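Local coordinates for protein threonine phosphate decarboxylase-like enzyme (Sulfurospirillum multivorans, PDB 6OUX) that decarboxylates L-serine O-phosphate to ethanolamine O-phosphate with the help of pyridoxal phosphate, supplying a building block for norcobamide biosynthesis, at residues T109-Q117 and S132-K140; I166-I177 and R198-D208. All coordinates share one frame; numbering follows the deposited sequence.

Interaction 1 (T109-Q117 and S132-K140); sequences TEIIQMLLQ and SSYYEFVGK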
loop_
_atom_site.group_PDB
_atom_site.type_symbol
_atom_site.label_atom_id
_atom_site.label_comp_id
_atom_site.label_asym_id
_atom_site.label_seq_id
_atom_site.Cartn_x
_atom_site.Cartn_y
_atom_site.Cartn_z
ATOM N N THR A 109 -3.706 -3.410 -11.272
ATOM C CA THR A 109 -3.393 -4.817 -11.184
ATOM C C THR A 109 -3.634 -5.411 -9.768
ATOM O O THR A 109 -4.184 -6.473 -9.677
ATOM C CB THR A 109 -1.959 -5.079 -11.678
ATOM O OG1 THR A 109 -1.847 -4.512 -12.984
ATOM C CG2 THR A 109 -1.682 -6.608 -11.770
ATOM N N GLU A 110 -3.279 -4.697 -8.702
ATOM C CA GLU A 110 -3.609 -5.111 -7.335
ATOM C C GLU A 110 -5.134 -5.237 -7.124
ATOM O O GLU A 110 -5.593 -6.199 -6.464
ATOM C CB GLU A 110 -3.017 -4.208 -6.253
ATOM C CG GLU A 110 -1.484 -4.037 -6.218
ATOM C CD GLU A 110 -0.877 -3.275 -7.418
ATOM O OE1 GLU A 110 -1.567 -2.579 -8.168
ATOM O OE2 GLU A 110 0.356 -3.364 -7.640
ATOM N N ILE A 111 -5.908 -4.289 -7.657
ATOM C CA ILE A 111 -7.350 -4.373 -7.546
ATOM C C ILE A 111 -7.887 -5.585 -8.313
ATOM O O ILE A 111 -8.744 -6.293 -7.796
ATOM C CB ILE A 111 -8.025 -3.064 -7.943
ATOM C CG1 ILE A 111 -7.669 -1.994 -6.878
ATOM C CG2 ILE A 111 -9.548 -3.252 -8.046
ATOM C CD1 ILE A 111 -8.013 -0.567 -7.404
ATOM N N ILE A 112 -7.376 -5.852 -9.523
ATOM C CA ILE A 112 -7.860 -6.992 -10.300
ATOM C C ILE A 112 -7.504 -8.328 -9.656
ATOM O O ILE A 112 -8.284 -9.251 -9.672
ATOM C CB ILE A 112 -7.372 -6.916 -11.762
ATOM C CG1 ILE A 112 -8.002 -5.711 -12.467
ATOM C CG2 ILE A 112 -7.721 -8.193 -12.540
ATOM C CD1 ILE A 112 -7.437 -5.439 -13.853
ATOM N N GLN A 113 -6.350 -8.399 -9.025
ATOM C CA GLN A 113 -5.972 -9.572 -8.274
ATOM C C GLN A 113 -6.894 -9.824 -7.103
ATOM O O GLN A 113 -7.250 -11.002 -6.903
ATOM C CB GLN A 113 -4.478 -9.497 -7.885
ATOM C CG GLN A 113 -3.638 -9.588 -9.171
ATOM C CD GLN A 113 -2.146 -9.241 -9.075
ATOM O OE1 GLN A 113 -1.369 -9.543 -10.016
ATOM N NE2 GLN A 113 -1.734 -8.613 -7.978
ATOM N N MET A 114 -7.273 -8.789 -6.352
ATOM C CA MET A 114 -8.341 -8.880 -5.293
ATOM C C MET A 114 -9.677 -9.359 -5.856
ATOM O O MET A 114 -10.268 -10.287 -5.323
ATOM C CB MET A 114 -8.477 -7.566 -4.531
ATOM C CG MET A 114 -9.685 -7.400 -3.572
ATOM S SD MET A 114 -10.011 -5.692 -3.017
ATOM C CE MET A 114 -10.984 -5.155 -4.427
ATOM N N LEU A 115 -10.109 -8.805 -6.999
ATOM C CA LEU A 115 -11.307 -9.274 -7.661
ATOM C C LEU A 115 -11.279 -10.755 -8.055
ATOM O O LEU A 115 -12.247 -11.487 -7.844
ATOM C CB LEU A 115 -11.600 -8.403 -8.902
ATOM C CG LEU A 115 -11.972 -6.941 -8.607
ATOM C CD1 LEU A 115 -12.075 -6.153 -9.903
ATOM C CD2 LEU A 115 -13.277 -6.882 -7.830
ATOM N N LEU A 116 -10.174 -11.192 -8.630
ATOM C CA LEU A 116 -10.108 -12.535 -9.164
ATOM C C LEU A 116 -9.940 -13.589 -8.065
ATOM O O LEU A 116 -10.236 -14.773 -8.303
ATOM C CB LEU A 116 -8.989 -12.633 -10.193
ATOM C CG LEU A 116 -9.154 -11.861 -11.505
ATOM C CD1 LEU A 116 -7.971 -12.171 -12.416
ATOM C CD2 LEU A 116 -10.408 -12.140 -12.290
ATOM N N GLN A 117 -9.494 -13.187 -6.882
ATOM C CA GLN A 117 -9.365 -14.108 -5.757
ATOM C C GLN A 117 -10.707 -14.428 -5.049
ATOM O O GLN A 117 -10.763 -15.205 -4.106
ATOM C CB GLN A 117 -8.446 -13.504 -4.685
ATOM C CG GLN A 117 -6.968 -13.569 -4.958
ATOM C CD GLN A 117 -6.169 -12.754 -3.914
ATOM O OE1 GLN A 117 -6.617 -11.709 -3.434
ATOM N NE2 GLN A 117 -4.994 -13.250 -3.553
ATOM N N SER A 132 0.558 -8.283 -17.707
ATOM C CA SER A 132 0.371 -8.881 -16.380
ATOM C C SER A 132 -0.193 -10.289 -16.435
ATOM O O SER A 132 -1.037 -10.582 -17.252
ATOM C CB SER A 132 -0.598 -8.043 -15.585
ATOM O OG SER A 132 -0.183 -6.717 -15.597
ATOM N N SER A 133 0.320 -11.186 -15.604
ATOM C CA SER A 133 -0.249 -12.516 -15.489
ATOM C C SER A 133 -1.324 -12.371 -14.447
ATOM O O SER A 133 -1.138 -11.699 -13.424
ATOM C CB SER A 133 0.765 -13.582 -15.037
ATOM O OG SER A 133 0.983 -14.482 -16.106
ATOM N N TYR A 134 -2.466 -12.957 -14.728
ATOM C CA TYR A 134 -3.550 -12.900 -13.776
ATOM C C TYR A 134 -3.838 -14.341 -13.266
ATOM O O TYR A 134 -4.450 -14.480 -12.208
ATOM C CB TYR A 134 -4.791 -12.219 -14.412
ATOM C CG TYR A 134 -4.598 -10.778 -14.997
ATOM C CD1 TYR A 134 -4.659 -9.649 -14.191
ATOM C CD2 TYR A 134 -4.363 -10.583 -16.369
ATOM C CE1 TYR A 134 -4.509 -8.361 -14.707
ATOM C CE2 TYR A 134 -4.197 -9.298 -16.913
ATOM C CZ TYR A 134 -4.265 -8.187 -16.075
ATOM O OH TYR A 134 -4.080 -6.897 -16.582
ATOM N N TYR A 135 -3.412 -15.386 -13.996
ATOM C CA TYR A 135 -3.688 -16.774 -13.615
ATOM C C TYR A 135 -3.192 -17.113 -12.199
ATOM O O TYR A 135 -3.771 -17.970 -11.594
ATOM C CB TYR A 135 -3.167 -17.827 -14.640
ATOM C CG TYR A 135 -1.698 -18.081 -14.472
ATOM C CD1 TYR A 135 -0.761 -17.202 -15.041
ATOM C CD2 TYR A 135 -1.233 -19.139 -13.718
ATOM C CE1 TYR A 135 0.608 -17.384 -14.865
ATOM C CE2 TYR A 135 0.142 -19.333 -13.536
ATOM C CZ TYR A 135 1.053 -18.440 -14.104
ATOM O OH TYR A 135 2.408 -18.573 -13.939
ATOM N N GLU A 136 -2.147 -16.462 -11.665
ATOM C CA GLU A 136 -1.684 -16.814 -10.305
ATOM C C GLU A 136 -2.618 -16.298 -9.243
ATOM O O GLU A 136 -2.494 -16.665 -8.093
ATOM C CB GLU A 136 -0.273 -16.307 -9.939
ATOM C CG GLU A 136 0.800 -16.421 -10.998
ATOM C CD GLU A 136 0.962 -15.110 -11.698
ATOM O OE1 GLU A 136 -0.090 -14.610 -12.172
ATOM O OE2 GLU A 136 2.090 -14.559 -11.707
ATOM N N PHE A 137 -3.583 -15.463 -9.602
ATOM C CA PHE A 137 -4.394 -14.888 -8.547
ATOM C C PHE A 137 -5.783 -15.489 -8.370
ATOM O O PHE A 137 -6.460 -15.204 -7.380
ATOM C CB PHE A 137 -4.313 -13.387 -8.713
ATOM C CG PHE A 137 -2.906 -12.888 -8.520
ATOM C CD1 PHE A 137 -2.403 -12.683 -7.225
ATOM C CD2 PHE A 137 -2.056 -12.719 -9.607
ATOM C CE1 PHE A 137 -1.101 -12.255 -7.026
ATOM C CE2 PHE A 137 -0.744 -12.294 -9.410
ATOM C CZ PHE A 137 -0.270 -12.057 -8.117
ATOM N N VAL A 138 -6.172 -16.379 -9.279
ATOM C CA VAL A 138 -7.467 -17.024 -9.193
ATOM C C VAL A 138 -7.363 -18.141 -8.139
ATOM O O VAL A 138 -6.261 -18.633 -7.867
ATOM C CB VAL A 138 -7.943 -17.605 -10.554
ATOM C CG1 VAL A 138 -7.920 -16.534 -11.655
ATOM C CG2 VAL A 138 -7.152 -18.845 -10.981
ATOM N N GLY A 139 -8.494 -18.533 -7.556
ATOM C CA GLY A 139 -8.549 -19.654 -6.600
ATOM C C GLY A 139 -8.212 -20.973 -7.246
ATOM O O GLY A 139 -8.341 -21.132 -8.456
ATOM N N LYS A 140 -7.801 -21.943 -6.438
ATOM C CA LYS A 140 -7.307 -23.214 -6.973
ATOM C C LYS A 140 -8.333 -24.024 -7.783
ATOM O O LYS A 140 -7.962 -24.697 -8.734
ATOM C CB LYS A 140 -6.671 -24.059 -5.856
ATOM C CG LYS A 140 -7.619 -24.524 -4.762
ATOM C CD LYS A 140 -6.861 -25.295 -3.681
ATOM C CE LYS A 140 -7.654 -26.527 -3.262
ATOM N NZ LYS A 140 -6.996 -27.323 -2.196
HETATM O O HOH W 1 -4.416 -5.008 -15.055
HETATM O O HOH W 2 -10.975 -17.207 -7.677
#
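I112 and L116, one helical turn apart, press on Y134 and form the tight part of this contact. I112 CG2 meets Y134 CD1 at 3.8 Å, and L116 CD1 reaches Y134 CB at the same 3.8 Å; both methyls come at the tyrosine obliquely. Beneath them L116 leans on V124 and T173, and Y134 on L126 and I177, so this half packs against the strands of the central sheet. The Y134 hydroxyl ends the apolar patch: a water in the ring plane lies 2.5 Å from OH and reaches T109 OG1 only weakly. The setting is consistent with the large domain of fold-type I PLP enzymes, which include the class-II aminotransferase family: helix 108-116 packs on the loop between strands 123-128 and 143-148, and the Y134 side chain lies about 5 Å from that of N181, a residue assigned to substrate binding. Toward solvent the packing changes character. Q113, extended beyond CG (chi2 167°), lies across one face of F137, with CG 3.6 Å from the ring centroid in a CH-pi contact and the amide stacked 23° from the ring plane; the very short approach of its oxygen to the ring is doubtful. An alanine at F137 would take away this platform and would probably leave the Q113 amide free to turn. No direct hydrogen bond joins the two segments; at the looser end Q117 CA makes a CA-H...O contact with F137 O at 3.5 Å, while a water lies 2.6 Å from L116 O and takes the G139 N-H at 2.8 Å.

Interaction 2 (I166-I177 and R198-D208); sequences IENEQPDTVVLI and RLAFVPRIIID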
loop_
_atom_site.group_PDB
_atom_site.type_symbol
_atom_site.label_atom_id
_atom_site.label_comp_id
_atom_site.label_asym_id
_atom_site.label_seq_id
_atom_site.Cartn_x
_atom_site.Cartn_y
_atom_site.Cartn_z
ATOM N N ILE A 166 -16.642 -16.043 -25.788
ATOM C CA ILE A 166 -17.253 -15.877 -24.465
ATOM C C ILE A 166 -18.629 -16.639 -24.373
ATOM O O ILE A 166 -18.945 -17.272 -23.357
ATOM C CB ILE A 166 -17.396 -14.373 -24.064
ATOM C CG1 ILE A 166 -16.026 -13.679 -24.001
ATOM C CG2 ILE A 166 -18.095 -14.247 -22.696
ATOM C CD1 ILE A 166 -15.016 -14.362 -23.122
ATOM N N GLU A 167 -19.418 -16.581 -25.411
ATOM C CA GLU A 167 -20.690 -17.331 -25.414
ATOM C C GLU A 167 -20.431 -18.837 -25.292
ATOM O O GLU A 167 -21.040 -19.520 -24.456
ATOM C CB GLU A 167 -21.485 -16.995 -26.668
ATOM C CG GLU A 167 -22.175 -15.652 -26.584
ATOM C CD GLU A 167 -22.607 -15.127 -27.945
ATOM O OE1 GLU A 167 -22.231 -15.750 -28.975
ATOM O OE2 GLU A 167 -23.286 -14.064 -27.994
ATOM N N ASN A 168 -19.493 -19.350 -26.080
ATOM C CA ASN A 168 -19.104 -20.766 -25.972
ATOM C C ASN A 168 -18.577 -21.178 -24.595
ATOM O O ASN A 168 -18.945 -22.217 -24.032
ATOM C CB ASN A 168 -18.016 -21.057 -26.999
ATOM C CG ASN A 168 -18.513 -20.935 -28.414
ATOM O OD1 ASN A 168 -19.703 -20.755 -28.671
ATOM N ND2 ASN A 168 -17.612 -21.047 -29.335
ATOM N N GLU A 169 -17.708 -20.364 -24.019
ATOM C CA GLU A 169 -17.045 -20.774 -22.808
ATOM C C GLU A 169 -17.833 -20.526 -21.545
ATOM O O GLU A 169 -17.575 -21.170 -20.537
ATOM C CB GLU A 169 -15.676 -20.088 -22.670
ATOM C CG GLU A 169 -14.606 -20.525 -23.636
ATOM C CD GLU A 169 -14.038 -21.921 -23.371
ATOM O OE1 GLU A 169 -14.039 -22.395 -22.235
ATOM O OE2 GLU A 169 -13.630 -22.554 -24.348
ATOM N N GLN A 170 -18.735 -19.546 -21.557
ATOM C CA GLN A 170 -19.524 -19.169 -20.348
ATOM C C GLN A 170 -18.696 -18.925 -19.105
ATOM O O GLN A 170 -18.968 -19.460 -18.109
ATOM C CB GLN A 170 -20.638 -20.224 -20.074
ATOM C CG GLN A 170 -21.669 -20.291 -21.193
ATOM C CD GLN A 170 -22.539 -19.027 -21.270
ATOM O OE1 GLN A 170 -23.021 -18.579 -20.239
ATOM N NE2 GLN A 170 -22.761 -18.478 -22.474
ATOM N N PRO A 171 -17.666 -18.044 -19.172
ATOM C CA PRO A 171 -16.945 -17.656 -17.995
ATOM C C PRO A 171 -17.836 -16.813 -17.097
ATOM O O PRO A 171 -18.718 -16.128 -17.566
ATOM C CB PRO A 171 -15.795 -16.817 -18.569
ATOM C CG PRO A 171 -16.421 -16.119 -19.705
ATOM C CD PRO A 171 -17.427 -17.123 -20.293
ATOM N N ASP A 172 -17.624 -16.845 -15.791
ATOM C CA ASP A 172 -18.351 -15.923 -14.984
ATOM C C ASP A 172 -17.692 -14.521 -14.955
ATOM O O ASP A 172 -18.334 -13.540 -14.538
ATOM C CB ASP A 172 -18.516 -16.429 -13.558
ATOM C CG ASP A 172 -17.204 -16.733 -12.884
ATOM O OD1 ASP A 172 -16.512 -15.793 -12.428
ATOM O OD2 ASP A 172 -16.853 -17.940 -12.785
ATOM N N THR A 173 -16.398 -14.443 -15.292
ATOM C CA THR A 173 -15.611 -13.186 -15.176
ATOM C C THR A 173 -14.748 -13.070 -16.431
ATOM O O THR A 173 -14.158 -14.069 -16.917
ATOM C CB THR A 173 -14.712 -13.217 -13.940
ATOM O OG1 THR A 173 -15.512 -13.494 -12.778
ATOM C CG2 THR A 173 -13.932 -11.855 -13.708
ATOM N N VAL A 174 -14.738 -11.884 -17.005
ATOM C CA VAL A 174 -13.838 -11.566 -18.101
ATOM C C VAL A 174 -12.947 -10.356 -17.702
ATOM O O VAL A 174 -13.393 -9.499 -16.922
ATOM C CB VAL A 174 -14.745 -11.234 -19.291
ATOM C CG1 VAL A 174 -14.133 -10.345 -20.301
ATOM C CG2 VAL A 174 -15.359 -12.539 -19.863
ATOM N N VAL A 175 -11.690 -10.361 -18.164
ATOM C CA VAL A 175 -10.753 -9.174 -18.030
ATOM C C VAL A 175 -10.372 -8.620 -19.406
ATOM O O VAL A 175 -9.876 -9.357 -20.235
ATOM C CB VAL A 175 -9.488 -9.517 -17.291
ATOM C CG1 VAL A 175 -8.586 -8.269 -17.078
ATOM C CG2 VAL A 175 -9.797 -10.179 -15.969
ATOM N N LEU A 176 -10.704 -7.339 -19.661
ATOM C CA LEU A 176 -10.320 -6.645 -20.862
ATOM C C LEU A 176 -9.402 -5.476 -20.416
ATOM O O LEU A 176 -9.606 -4.819 -19.377
ATOM C CB LEU A 176 -11.516 -6.110 -21.638
ATOM C CG LEU A 176 -12.593 -7.119 -22.107
ATOM C CD1 LEU A 176 -13.790 -6.457 -22.752
ATOM C CD2 LEU A 176 -11.987 -8.096 -23.102
ATOM N N ILE A 177 -8.325 -5.298 -21.134
ATOM C CA ILE A 177 -7.396 -4.206 -20.891
ATOM C C ILE A 177 -7.526 -3.269 -22.113
ATOM O O ILE A 177 -7.235 -3.699 -23.230
ATOM C CB ILE A 177 -5.984 -4.684 -20.766
ATOM C CG1 ILE A 177 -5.864 -5.937 -19.883
ATOM C CG2 ILE A 177 -5.053 -3.543 -20.258
ATOM C CD1 ILE A 177 -6.275 -5.764 -18.458
ATOM N N ARG A 198 -23.910 -7.378 -26.103
ATOM C CA ARG A 198 -23.911 -8.829 -26.385
ATOM C C ARG A 198 -23.478 -9.672 -25.200
ATOM O O ARG A 198 -23.911 -10.845 -25.069
ATOM C CB ARG A 198 -23.023 -9.105 -27.594
ATOM C CG ARG A 198 -22.847 -10.544 -28.003
ATOM C CD ARG A 198 -22.368 -10.681 -29.449
ATOM N NE ARG A 198 -22.201 -12.083 -29.793
ATOM C CZ ARG A 198 -21.618 -12.544 -30.903
ATOM N NH1 ARG A 198 -21.121 -11.717 -31.836
ATOM N NH2 ARG A 198 -21.481 -13.851 -31.041
ATOM N N LEU A 199 -22.591 -9.135 -24.360
ATOM C CA LEU A 199 -22.111 -9.878 -23.181
ATOM C C LEU A 199 -22.789 -9.544 -21.878
ATOM O O LEU A 199 -22.238 -9.768 -20.801
ATOM C CB LEU A 199 -20.603 -9.736 -23.070
ATOM C CG LEU A 199 -19.869 -10.279 -24.310
ATOM C CD1 LEU A 199 -18.369 -10.187 -24.074
ATOM C CD2 LEU A 199 -20.213 -11.742 -24.639
ATOM N N ALA A 200 -24.009 -9.039 -21.968
ATOM C CA ALA A 200 -24.848 -8.731 -20.808
ATOM C C ALA A 200 -25.068 -9.870 -19.852
ATOM O O ALA A 200 -25.345 -9.606 -18.672
ATOM C CB ALA A 200 -26.211 -8.152 -21.231
ATOM N N PHE A 201 -24.940 -11.101 -20.347
ATOM C CA PHE A 201 -25.123 -12.302 -19.527
ATOM C C PHE A 201 -23.962 -12.615 -18.619
ATOM O O PHE A 201 -24.109 -13.332 -17.639
ATOM C CB PHE A 201 -25.372 -13.553 -20.411
ATOM C CG PHE A 201 -24.199 -13.929 -21.306
ATOM C CD1 PHE A 201 -23.205 -14.782 -20.851
ATOM C CD2 PHE A 201 -24.104 -13.426 -22.605
ATOM C CE1 PHE A 201 -22.171 -15.151 -21.704
ATOM C CE2 PHE A 201 -23.058 -13.759 -23.426
ATOM C CZ PHE A 201 -22.077 -14.635 -22.978
ATOM N N VAL A 202 -22.787 -12.080 -18.917
ATOM C CA VAL A 202 -21.630 -12.358 -18.072
ATOM C C VAL A 202 -21.778 -11.619 -16.700
ATOM O O VAL A 202 -22.064 -10.413 -16.665
ATOM C CB VAL A 202 -20.293 -11.920 -18.811
ATOM C CG1 VAL A 202 -19.095 -12.159 -17.926
ATOM C CG2 VAL A 202 -20.171 -12.606 -20.164
ATOM N N PRO A 203 -21.499 -12.308 -15.568
ATOM C CA PRO A 203 -21.588 -11.683 -14.284
ATOM C C PRO A 203 -20.658 -10.439 -14.072
ATOM O O PRO A 203 -21.080 -9.397 -13.549
ATOM C CB PRO A 203 -21.227 -12.823 -13.355
ATOM C CG PRO A 203 -21.781 -14.042 -14.048
ATOM C CD PRO A 203 -21.334 -13.765 -15.432
ATOM N N ARG A 204 -19.414 -10.537 -14.518
ATOM C CA ARG A 204 -18.407 -9.504 -14.246
ATOM C C ARG A 204 -17.574 -9.285 -15.473
ATOM O O ARG A 204 -16.917 -10.227 -15.931
ATOM C CB ARG A 204 -17.480 -9.940 -13.068
ATOM C CG ARG A 204 -18.136 -9.869 -11.671
ATOM C CD ARG A 204 -17.305 -10.632 -10.668
ATOM N NE ARG A 204 -17.439 -12.038 -10.938
ATOM C CZ ARG A 204 -18.490 -12.770 -10.530
ATOM N NH1 ARG A 204 -19.481 -12.232 -9.821
ATOM N NH2 ARG A 204 -18.568 -14.057 -10.838
ATOM N N ILE A 205 -17.591 -8.049 -15.994
ATOM C CA ILE A 205 -16.748 -7.670 -17.086
ATOM C C ILE A 205 -15.865 -6.547 -16.541
ATOM O O ILE A 205 -16.355 -5.417 -16.318
ATOM C CB ILE A 205 -17.550 -7.188 -18.330
ATOM C CG1 ILE A 205 -18.445 -8.341 -18.839
ATOM C CG2 ILE A 205 -16.543 -6.679 -19.356
ATOM C CD1 ILE A 205 -19.282 -7.990 -20.027
ATOM N N ILE A 206 -14.608 -6.911 -16.289
ATOM C CA ILE A 206 -13.609 -6.051 -15.696
ATOM C C ILE A 206 -12.858 -5.391 -16.797
ATOM O O ILE A 206 -12.336 -6.071 -17.693
ATOM C CB ILE A 206 -12.589 -6.835 -14.856
ATOM C CG1 ILE A 206 -13.293 -7.412 -13.620
ATOM C CG2 ILE A 206 -11.436 -5.920 -14.480
ATOM C CD1 ILE A 206 -12.554 -8.564 -13.003
ATOM N N ILE A 207 -12.846 -4.065 -16.788
ATOM C CA ILE A 207 -12.168 -3.317 -17.849
ATOM C C ILE A 207 -11.120 -2.452 -17.197
ATOM O O ILE A 207 -11.452 -1.483 -16.471
ATOM C CB ILE A 207 -13.145 -2.409 -18.649
ATOM C CG1 ILE A 207 -14.320 -3.217 -19.196
ATOM C CG2 ILE A 207 -12.380 -1.728 -19.756
ATOM C CD1 ILE A 207 -15.439 -2.451 -19.897
ATOM N N ASP A 208 -9.866 -2.764 -17.488
ATOM C CA ASP A 208 -8.705 -1.968 -17.072
ATOM C C ASP A 208 -8.425 -0.866 -18.111
ATOM O O ASP A 208 -7.874 -1.130 -19.216
ATOM C CB ASP A 208 -7.490 -2.851 -16.818
ATOM C CG ASP A 208 -6.277 -2.072 -16.349
ATOM O OD1 ASP A 208 -6.290 -0.833 -16.192
ATOM O OD2 ASP A 208 -5.259 -2.755 -16.144
HETATM O O HOH W 3 -24.910 -12.970 -26.537
#
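R198 grips E167 side-on with two nearly straight bonds, NE to OE2 and NH2 to OE1, each 2.9 Å. Both oxygens lie close to the guanidinium plane, yet the nitrogens approach from above the carboxylate plane, the planes being 43° apart. D160 takes NH1 of the same arginine. At the strand entrance R204, bent at chi3 (-71°), presents its guanidinium edge to two acceptors: NH2 to D172 OD1 at 3.1 Å and NE to T173 OG1 at 3.0 Å. T173 OG1 donates to D172 OD1 (2.5 Å), closing a polar ring that probably restrains the R204 and T173 groups, while Q122 N and K123 N hold D172 OD2. From here the strands run parallel, with V174 N bonded to R204 O, I206 N to V174 O, L176 N to I206 O and D208 N to L176 O. Apolar contacts fill in beside these bonds: I166 CG2 touches V202 CG2 at 3.7 Å, F201 CZ approaches E167 CG at 3.7 Å, and T173 CG2 meets I206 CD1 at 3.6 Å. Strands 173-177 and 204-208, crossing at -20° and joined through helix 189-198, form a beta-alpha-beta crossover in the central, mostly parallel sheet, as in fold-type I PLP enzymes.

Interaction 1 lays helix 108-116 and a loop against the sheet whose neighbouring parallel strands interaction 2 joins, and the two meet directly: I112 CD1 is 3.9 Å from D208 CB, and L115 CD1 is 4.0 Å from I206 CD1. Interaction 2 is mostly buried and rests on backbone bonds, with charged pairs toward its outer end; interaction 1 is partly buried and holds by apolar and aromatic packing, with waters joining its polar atoms. The helix of interaction 1 thus packs on the sheet face carrying T173, I206 and D208. Near the substrate site they converge: I177 of interaction 2 lies about 4 Å, side chain to side chain, from N181, the substrate-binding residue that interaction 1 also approaches.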